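Local coordinates for protein aldehyde dehydrogenase (Burkholderia vietnamiensis, PDB 5KF0) that probably oxidises aldehydes to carboxylic acids, as its family does, and binds the nicotinamide cofactor NADPH, at residues F161-N166 with G290-G295; E433-G438 with G455-S460. One frame throughout, in Å; residues are numbered along the deposited sequence.

Contact 1 of 2, residues F161-N166 with G290-G295; sequences FNFPLN and GQSCIG. With NDP (NADPH dihydro-nicotinamide-adenine-dinucleotide phosphate), chain E.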
ATOM      1  N   PHE A 161      -4.077 -24.638  25.066  1.00 12.48           N
ATOM      2  CA  PHE A 161      -4.939 -24.545  26.239  1.00 10.28           C
ATOM      3  C   PHE A 161      -4.955 -23.160  26.866  1.00 15.90           C
ATOM      4  O   PHE A 161      -5.891 -22.856  27.608  1.00 14.15           O
ATOM      5  CB  PHE A 161      -4.518 -25.561  27.319  1.00 11.58           C
ATOM      6  CG  PHE A 161      -3.375 -25.080  28.206  1.00 13.01           C
ATOM      7  CD1 PHE A 161      -3.620 -24.312  29.338  1.00 15.87           C
ATOM      8  CD2 PHE A 161      -2.062 -25.406  27.893  1.00 14.80           C
ATOM      9  CE1 PHE A 161      -2.564 -23.863  30.143  1.00 13.17           C
ATOM     10  CE2 PHE A 161      -1.016 -24.977  28.686  1.00 13.63           C
ATOM     11  CZ  PHE A 161      -1.267 -24.209  29.817  1.00 15.50           C
ATOM     12  N   ASN A 162      -3.923 -22.332  26.647  1.00 12.94           N
ATOM     13  CA  ASN A 162      -3.709 -21.273  27.634  1.00 12.19           C
ATOM     14  C   ASN A 162      -4.448 -19.980  27.322  1.00 15.06           C
ATOM     15  O   ASN A 162      -4.895 -19.295  28.248  1.00 15.80           O
ATOM     16  CB  ASN A 162      -2.217 -20.987  27.814  1.00 15.17           C
ATOM     17  CG  ASN A 162      -1.568 -20.466  26.554  1.00 17.63           C
ATOM     18  OD1 ASN A 162      -1.832 -20.951  25.453  1.00 18.96           O
ATOM     19  ND2 ASN A 162      -0.694 -19.483  26.713  1.00 14.59           N
ATOM     20  N   PHE A 163      -4.577 -19.610  26.050  1.00 14.75           N
ATOM     21  CA  PHE A 163      -5.428 -18.497  25.634  1.00 12.88           C
ATOM     22  C   PHE A 163      -6.435 -19.089  24.656  1.00 16.73           C
ATOM     23  O   PHE A 163      -6.401 -18.789  23.453  1.00 18.71           O
ATOM     24  CB  PHE A 163      -4.652 -17.353  24.974  1.00 12.73           C
ATOM     25  CG  PHE A 163      -3.418 -16.888  25.723  1.00 16.82           C
ATOM     26  CD1 PHE A 163      -3.363 -16.871  27.114  1.00 20.63           C
ATOM     27  CD2 PHE A 163      -2.319 -16.434  25.021  1.00 20.12           C
ATOM     28  CE1 PHE A 163      -2.216 -16.423  27.775  1.00 25.15           C
ATOM     29  CE2 PHE A 163      -1.176 -15.980  25.672  1.00 22.65           C
ATOM     30  CZ  PHE A 163      -1.122 -15.981  27.048  1.00 24.38           C
ATOM     31  N   PRO A 164      -7.331 -19.957  25.131  1.00 14.75           N
ATOM     32  CA  PRO A 164      -8.134 -20.745  24.180  1.00 21.74           C
ATOM     33  C   PRO A 164      -9.125 -19.915  23.392  1.00 22.27           C
ATOM     34  O   PRO A 164      -9.402 -20.250  22.235  1.00 19.24           O
ATOM     35  CB  PRO A 164      -8.840 -21.767  25.076  1.00 20.45           C
ATOM     36  CG  PRO A 164      -8.936 -21.099  26.413  1.00 21.50           C
ATOM     37  CD  PRO A 164      -7.675 -20.266  26.536  1.00 14.80           C
ATOM     38  N   LEU A 165      -9.678 -18.854  23.977  1.00 12.61           N
ATOM     39  CA  LEU A 165     -10.603 -18.005  23.233  1.00 12.25           C
ATOM     40  C   LEU A 165      -9.862 -17.188  22.186  1.00 12.60           C
ATOM     41  O   LEU A 165     -10.180 -17.246  20.993  1.00 13.13           O
ATOM     42  CB  LEU A 165     -11.359 -17.077  24.188  1.00 12.47           C
ATOM     43  CG  LEU A 165     -12.414 -17.759  25.056  1.00 14.12           C
ATOM     44  CD1 LEU A 165     -13.050 -16.756  26.007  1.00 18.86           C
ATOM     45  CD2 LEU A 165     -13.467 -18.404  24.186  1.00 16.71           C
ATOM     46  N   ASN A 166      -8.867 -16.408  22.613  1.00 12.83           N
ATOM     47  CA  ASN A 166      -8.290 -15.454  21.677  1.00 10.74           C
ATOM     48  C   ASN A 166      -7.432 -16.123  20.608  1.00 10.29           C
ATOM     49  O   ASN A 166      -7.386 -15.637  19.470  1.00 11.30           O
ATOM     50  CB  ASN A 166      -7.469 -14.403  22.410  1.00 11.83           C
ATOM     51  CG  ASN A 166      -7.238 -13.171  21.538  1.00 14.26           C
ATOM     52  OD1 ASN A 166      -8.150 -12.714  20.836  1.00 17.57           O
ATOM     53  ND2 ASN A 166      -6.036 -12.659  21.559  1.00 15.73           N
ATOM     54  N   GLY A 290       2.693 -17.373  34.347  1.00 13.61           N
ATOM     55  CA  GLY A 290       3.723 -17.579  33.348  1.00 14.31           C
ATOM     56  C   GLY A 290       3.326 -18.459  32.186  1.00 13.64           C
ATOM     57  O   GLY A 290       4.186 -18.801  31.367  1.00 14.11           O
ATOM     58  N   GLN A 291       2.053 -18.848  32.090  1.00 12.94           N
ATOM     59  CA  GLN A 291       1.594 -19.736  31.019  1.00 13.50           C
ATOM     60  C   GLN A 291       1.191 -18.897  29.803  1.00 13.69           C
ATOM     61  O   GLN A 291       0.024 -18.806  29.401  1.00 15.96           O
ATOM     62  CB  GLN A 291       0.466 -20.622  31.531  1.00 13.31           C
ATOM     63  CG  GLN A 291       0.954 -21.539  32.658  1.00 13.94           C
ATOM     64  CD  GLN A 291      -0.117 -22.495  33.158  1.00 15.27           C
ATOM     65  OE1 GLN A 291       0.126 -23.689  33.284  1.00 15.17           O
ATOM     66  NE2 GLN A 291      -1.302 -21.964  33.460  1.00 19.64           N
ATOM     67  N   SER A 292       2.209 -18.263  29.223  1.00 12.58           N
ATOM     68  CA  SER A 292       2.074 -17.399  28.062  1.00 11.21           C
ATOM     69  C   SER A 292       3.231 -17.678  27.112  1.00 10.76           C
ATOM     70  O   SER A 292       4.372 -17.840  27.557  1.00 11.81           O
ATOM     71  CB  SER A 292       2.101 -15.916  28.446  1.00 12.73           C
ATOM     72  OG  SER A 292       2.240 -15.087  27.293  1.00 13.91           O
ATOM     73  N   CYS A 293       2.934 -17.706  25.808  1.00 10.30           N
ATOM     74  CA  CYS A 293       3.977 -17.894  24.804  1.00 11.22           C
ATOM     75  C   CYS A 293       4.946 -16.720  24.725  1.00 11.92           C
ATOM     76  O   CYS A 293       5.991 -16.856  24.072  1.00 12.79           O
ATOM     77  CB  CYS A 293       3.350 -18.128  23.431  1.00 10.69           C
ATOM     78  SG  CYS A 293       1.976 -17.034  23.041  1.00 14.25           S
ATOM     79  N   ILE A 294       4.634 -15.584  25.360  1.00 11.26           N
ATOM     80  CA  ILE A 294       5.573 -14.469  25.429  1.00 12.36           C
ATOM     81  C   ILE A 294       5.760 -14.028  26.871  1.00 13.64           C
ATOM     82  O   ILE A 294       6.122 -12.875  27.131  1.00 12.76           O
ATOM     83  CB  ILE A 294       5.136 -13.290  24.540  1.00 10.65           C
ATOM     84  CG1 ILE A 294       3.632 -13.008  24.678  1.00 12.09           C
ATOM     85  CG2 ILE A 294       5.547 -13.549  23.074  1.00 11.09           C
ATOM     86  CD1 ILE A 294       3.153 -11.821  23.823  1.00 12.94           C
ATOM     87  N   GLY A 295       5.548 -14.949  27.811  1.00 10.09           N
ATOM     88  CA  GLY A 295       5.852 -14.652  29.200  1.00 12.91           C
ATOM     89  C   GLY A 295       7.329 -14.338  29.382  1.00 13.03           C
ATOM     90  O   GLY A 295       8.198 -14.888  28.696  1.00 12.85           O
TER
HETATM   91  PA  NDP E 501       0.488 -28.469  22.844  1.00 13.08           P
HETATM   92  O1A NDP E 501       1.505 -28.465  21.752  1.00 14.00           O
HETATM   93  O2A NDP E 501       0.746 -29.558  23.885  1.00 14.28           O
HETATM   94  O5B NDP E 501      -0.992 -28.632  22.287  1.00 13.03           O
HETATM   95  C5B NDP E 501      -1.486 -27.598  21.400  1.00 12.93           C
HETATM   96  C4B NDP E 501      -2.587 -28.175  20.550  1.00 10.86           C
HETATM   97  O4B NDP E 501      -2.031 -29.144  19.633  1.00 13.69           O
HETATM   98  C3B NDP E 501      -3.684 -28.915  21.327  1.00 10.47           C
HETATM   99  O3B NDP E 501      -4.946 -28.742  20.686  1.00 10.86           O
HETATM  100  C2B NDP E 501      -3.230 -30.369  21.194  1.00 11.91           C
HETATM  101  O2B NDP E 501      -4.284 -31.344  21.331  1.00 13.15           O
HETATM  102  C1B NDP E 501      -2.763 -30.346  19.750  1.00 12.76           C
HETATM  103  N9A NDP E 501      -1.899 -31.459  19.377  1.00 12.69           N
HETATM  104  C8A NDP E 501      -0.797 -31.945  20.030  1.00 10.07           C
HETATM  105  N7A NDP E 501      -0.195 -32.926  19.399  1.00 11.52           N
HETATM  106  C5A NDP E 501      -0.958 -33.098  18.255  1.00 12.37           C
HETATM  107  C6A NDP E 501      -0.846 -33.976  17.159  1.00 13.62           C
HETATM  108  N6A NDP E 501       0.104 -34.914  17.046  1.00 14.09           N
HETATM  109  N1A NDP E 501      -1.765 -33.869  16.172  1.00 13.99           N
HETATM  110  C2A NDP E 501      -2.730 -32.954  16.286  1.00 15.50           C
HETATM  111  N3A NDP E 501      -2.942 -32.077  17.271  1.00 14.88           N
HETATM  112  C4A NDP E 501      -2.015 -32.203  18.230  1.00 14.45           C
HETATM  113  O3  NDP E 501       0.481 -27.043  23.545  1.00 11.94           O
HETATM  114  PN  NDP E 501      -0.285 -26.464  24.814  1.00 12.16           P
HETATM  115  O1N NDP E 501      -1.749 -26.627  24.633  1.00 12.78           O
HETATM  116  O2N NDP E 501       0.314 -27.122  26.031  1.00 13.95           O
HETATM  117  O5D NDP E 501       0.053 -24.915  24.808  1.00 11.63           O
HETATM  118  C5D NDP E 501       1.290 -24.341  25.259  1.00 12.69           C
HETATM  119  C4D NDP E 501       2.189 -24.119  24.069  1.00 11.63           C
HETATM  120  O4D NDP E 501       1.534 -23.248  23.109  1.00 12.76           O
HETATM  121  C3D NDP E 501       3.508 -23.439  24.446  1.00 12.58           C
HETATM  122  O3D NDP E 501       4.630 -24.002  23.776  1.00 12.52           O
HETATM  123  C2D NDP E 501       3.251 -21.990  24.036  1.00 16.64           C
HETATM  124  O2D NDP E 501       4.402 -21.187  23.798  1.00 12.42           O
HETATM  125  C1D NDP E 501       2.414 -22.189  22.780  1.00 13.86           C
HETATM  126  N1N NDP E 501       1.683 -20.955  22.515  1.00 12.93           N
HETATM  127  C2N NDP E 501       1.904 -20.222  21.372  1.00 11.79           C
HETATM  128  C3N NDP E 501       1.365 -19.002  21.177  1.00 10.72           C
HETATM  129  C7N NDP E 501       1.536 -18.250  19.904  1.00 12.75           C
HETATM  130  O7N NDP E 501       0.606 -17.522  19.532  1.00 11.66           O
HETATM  131  N7N NDP E 501       2.695 -18.331  19.254  1.00 10.98           N
HETATM  132  C4N NDP E 501       0.597 -18.347  22.268  1.00 12.96           C
HETATM  133  C5N NDP E 501       0.152 -19.342  23.285  1.00 12.19           C
HETATM  134  C6N NDP E 501       0.739 -20.519  23.397  1.00 13.77           C
HETATM  135  P2B NDP E 501      -4.716 -31.928  22.802  1.00 13.72           P
HETATM  136  O1X NDP E 501      -4.003 -31.138  23.835  1.00 14.08           O
HETATM  137  O2X NDP E 501      -6.212 -31.827  22.778  1.00 12.20           O
HETATM  138  O3X NDP E 501      -4.313 -33.388  22.814  1.00 14.73           O
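Asn162 and Cys293 meet the nicotinamide of NADPH through the same choice of first torsion, CG of Asn162 (chi1 63°) and SG of Cys293 (chi1 44°) each lying between the backbone N and the carbonyl carbon. This is close to the centre of the aldehyde dehydrogenase subunit, where the turn leading into helix 164-178 faces the cysteine-bearing Gly-Gln-Ser-Cys loop. The arrangement is consistent with the family's active site, in which a cysteine is the nucleophile and an asparagine amide lines the oxyanion hole. One hydrogen bond joins the segments directly: Asn162 ND2 donates to Gln291 O at 2.9 Å, nearly straight at 167°. It leaves almost in the amide plane of Asn162 but reaches the oxygen from above the carbonyl plane. The same ND2 sits over the centre of the Phe163 ring, while OD1 of Asn162 turns to C6N of the nicotinamide at 3.3 Å. CZ of Phe163 points at Ser292, 3.5 Å from OG, which lies at the ring edge. OG accepts a hydrogen bond from Ile294 N in an ST turn, just after the inverse gamma turn centred on Gln291. The Gln291 side chain crosses Phe161 at about a right angle and brings its amide to the ring edge, with OE1 3.8 Å from Phe161 CZ; OE1 is itself held by Ile336 N. Phe161 N donates a hydrogen bond to phosphate oxygen O1N of NADPH. Cys293 SG lies obliquely to the Phe163 ring, 4.2 Å from CE2, and is covalently bonded to C4N of the nicotinamide at 2.1 Å.

Contact 2 of 2, residues E433-G438 with G455-S460; sequences ELEVGG and GGVKDS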
ATOM      1  N   GLU A 433      19.350  -6.224  15.545  1.00 13.21           N
ATOM      2  CA  GLU A 433      20.141  -7.385  15.934  1.00  9.96           C
ATOM      3  C   GLU A 433      19.363  -8.489  16.631  1.00 11.86           C
ATOM      4  O   GLU A 433      19.832  -9.633  16.633  1.00 15.00           O
ATOM      5  CB  GLU A 433      21.296  -6.960  16.859  1.00 12.33           C
ATOM      6  CG  GLU A 433      22.287  -5.994  16.218  1.00 15.83           C
ATOM      7  CD  GLU A 433      22.937  -6.585  14.983  1.00 27.25           C
ATOM      8  OE1 GLU A 433      23.363  -7.757  15.045  1.00 23.88           O
ATOM      9  OE2 GLU A 433      23.010  -5.880  13.957  1.00 28.30           O
ATOM     10  N   LEU A 434      18.211  -8.192  17.229  1.00 13.03           N
ATOM     11  CA  LEU A 434      17.468  -9.227  17.946  1.00 12.02           C
ATOM     12  C   LEU A 434      16.720 -10.096  16.944  1.00 11.62           C
ATOM     13  O   LEU A 434      15.857  -9.599  16.211  1.00 11.69           O
ATOM     14  CB  LEU A 434      16.501  -8.609  18.953  1.00  9.94           C
ATOM     15  CG  LEU A 434      17.214  -7.981  20.157  1.00  9.50           C
ATOM     16  CD1 LEU A 434      16.167  -7.356  21.100  1.00 12.77           C
ATOM     17  CD2 LEU A 434      18.085  -9.004  20.906  1.00 13.27           C
ATOM     18  N   GLU A 435      17.048 -11.394  16.918  1.00 12.59           N
ATOM     19  CA  GLU A 435      16.437 -12.316  15.956  0.58 11.59           C
ATOM     20  C   GLU A 435      15.135 -12.844  16.550  1.00 10.59           C
ATOM     21  O   GLU A 435      15.033 -13.965  17.063  1.00 11.61           O
ATOM     22  CB  GLU A 435      17.390 -13.443  15.575  0.58 13.30           C
ATOM     23  CG  GLU A 435      16.852 -14.203  14.363  0.58 11.50           C
ATOM     24  CD  GLU A 435      17.803 -15.233  13.787  0.58 20.68           C
ATOM     25  OE1 GLU A 435      18.895 -15.453  14.351  0.58 17.05           O
ATOM     26  OE2 GLU A 435      17.437 -15.827  12.748  0.58 22.16           O
ATOM     27  N   VAL A 436      14.109 -11.990  16.469  1.00  9.73           N
ATOM     28  CA  VAL A 436      12.785 -12.254  17.010  1.00 10.78           C
ATOM     29  C   VAL A 436      11.756 -11.749  16.007  1.00  9.30           C
ATOM     30  O   VAL A 436      12.056 -10.946  15.114  1.00 11.41           O
ATOM     31  CB  VAL A 436      12.560 -11.566  18.381  1.00 12.41           C
ATOM     32  CG1 VAL A 436      13.496 -12.134  19.439  1.00 11.23           C
ATOM     33  CG2 VAL A 436      12.798 -10.070  18.257  1.00 10.46           C
ATOM     34  N   GLY A 437      10.530 -12.230  16.164  1.00  9.51           N
ATOM     35  CA  GLY A 437       9.436 -11.677  15.379  1.00 10.96           C
ATOM     36  C   GLY A 437       9.166 -10.227  15.727  1.00 14.34           C
ATOM     37  O   GLY A 437       8.983  -9.387  14.840  1.00 11.90           O
ATOM     38  N   GLY A 438       9.147  -9.910  17.019  1.00  9.76           N
ATOM     39  CA  GLY A 438       8.828  -8.563  17.450  1.00  9.27           C
ATOM     40  C   GLY A 438       9.680  -8.097  18.617  1.00 12.13           C
ATOM     41  O   GLY A 438       9.936  -8.855  19.560  1.00 10.99           O
ATOM     42  N   GLY A 455       4.283 -13.247  15.622  1.00  9.92           N
ATOM     43  CA  GLY A 455       4.765 -14.590  15.375  1.00  9.43           C
ATOM     44  C   GLY A 455       6.242 -14.687  15.682  1.00 11.66           C
ATOM     45  O   GLY A 455       6.873 -13.723  16.118  1.00 11.15           O
ATOM     46  N   GLY A 456       6.779 -15.888  15.461  1.00 10.32           N
ATOM     47  CA  GLY A 456       8.162 -16.138  15.813  1.00 11.15           C
ATOM     48  C   GLY A 456       9.047 -16.527  14.651  1.00 11.03           C
ATOM     49  O   GLY A 456       8.562 -16.966  13.604  1.00 13.38           O
ATOM     50  N   VAL A 457      10.356 -16.358  14.830  1.00 11.11           N
ATOM     51  CA  VAL A 457      11.349 -16.926  13.927  1.00 10.33           C
ATOM     52  C   VAL A 457      12.153 -17.961  14.710  1.00  9.31           C
ATOM     53  O   VAL A 457      11.816 -18.282  15.860  1.00 10.48           O
ATOM     54  CB  VAL A 457      12.242 -15.830  13.308  1.00  9.38           C
ATOM     55  CG1 VAL A 457      11.392 -14.890  12.418  1.00 11.96           C
ATOM     56  CG2 VAL A 457      12.972 -15.032  14.404  1.00 11.61           C
ATOM     57  N   LYS A 458      13.220 -18.496  14.106  1.00 10.14           N
ATOM     58  CA  LYS A 458      13.948 -19.621  14.688  1.00 11.28           C
ATOM     59  C   LYS A 458      12.961 -20.723  15.085  1.00 13.10           C
ATOM     60  O   LYS A 458      12.044 -21.010  14.312  1.00 12.68           O
ATOM     61  CB  LYS A 458      14.831 -19.125  15.849  1.00 14.27           C
ATOM     62  CG  LYS A 458      15.911 -18.137  15.345  1.00 11.73           C
ATOM     63  CD  LYS A 458      16.522 -17.272  16.447  1.00 13.39           C
ATOM     64  CE  LYS A 458      17.211 -18.131  17.492  1.00 12.30           C
ATOM     65  NZ  LYS A 458      17.923 -17.286  18.507  1.00 14.35           N
ATOM     66  N   ASP A 459      13.105 -21.345  16.259  1.00 12.22           N
ATOM     67  CA  ASP A 459      12.190 -22.432  16.617  1.00 10.63           C
ATOM     68  C   ASP A 459      10.831 -21.950  17.124  1.00 11.82           C
ATOM     69  O   ASP A 459       9.995 -22.794  17.487  1.00 11.54           O
ATOM     70  CB  ASP A 459      12.822 -23.347  17.672  1.00 11.48           C
ATOM     71  CG  ASP A 459      13.855 -24.299  17.083  1.00 16.82           C
ATOM     72  OD1 ASP A 459      13.994 -24.350  15.843  1.00 17.11           O
ATOM     73  OD2 ASP A 459      14.536 -24.999  17.866  1.00 18.25           O
ATOM     74  N   SER A 460      10.576 -20.641  17.147  1.00 11.78           N
ATOM     75  CA  SER A 460       9.334 -20.116  17.721  1.00 11.70           C
ATOM     76  C   SER A 460       8.186 -19.976  16.728  1.00 12.02           C
ATOM     77  O   SER A 460       7.070 -19.639  17.152  1.00 11.22           O
ATOM     78  CB  SER A 460       9.568 -18.746  18.372  1.00 11.57           C
ATOM     79  OG  SER A 460      10.442 -18.869  19.481  1.00 10.57           O
TER
HETATM   80  O   HOH W   1      16.675 -14.658  19.184  1.00 14.26           O
HETATM   81  O   HOH W   2      20.009 -15.949  17.097  1.00 19.90           O
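Glu435 and Lys458 lie obliquely across one another, the carboxylate carbon CD of Glu435 set against the CG and CD methylenes of Lys458 (CD to CD 3.6 Å), with the charged atoms not in contact. Glu435 is extended, its CG anti to the backbone N (chi1 -168°). The lysine chain bends at chi3 (61°) and NZ leads away from the carboxylate, 4.6 Å from Glu435 OE1. One water spans this gap, accepting from NZ and donating to OE1; a second links NZ to the backbone O of Glu435. Glu435 is modelled in two conformers and this describes one, which makes the OE1 bridge less certain. NZ is also bound by Ser411 O. Val457 sets its CG2 methyl against the main chain beside this pair, 3.5 Å from Glu435 O and 4.0 Å from Glu435 CG, with CA of Val436 close by. Further along, side chains give way to backbone: CA of Gly437 offers a nearly linear C-H...O contact, 169° at the hydrogen, to Gly455 O at 3.4 Å. Backbone hydrogen bonds from both Gly437 and Val457 to Gly414 tie the two loops to a third. Lys458 packs on Arg231 of the second subunit, which also makes a long, weak ion pair with Glu435 OE2. The loop entering strand 438-441 thus packs on the loop that leads to strand 461-462, where the mixed sheet of this aldehyde dehydrogenase continues into the second subunit through a parallel ladder at Gly438.

The two contacts come in series along the chain, contact 1 closing before contact 2 opens, and their centres are about 18 Å apart with nearest atoms about 7 Å apart. Contact 1 lies near the middle of the subunit. It joins the end of strand 155-158 of the six-stranded sheet, by way of the turn before helix 164-178, to the loop that leads into strand 298-302 of the eight-stranded sheet. Contact 2 brackets strand 438-441 of that second sheet and leads into strand 461-462, at one edge of the six-stranded sheet. In each, one segment adjoins a strand of one sheet and the other a strand of the other sheet, contact 1 at the cofactor and contact 2 beside the subunit interface.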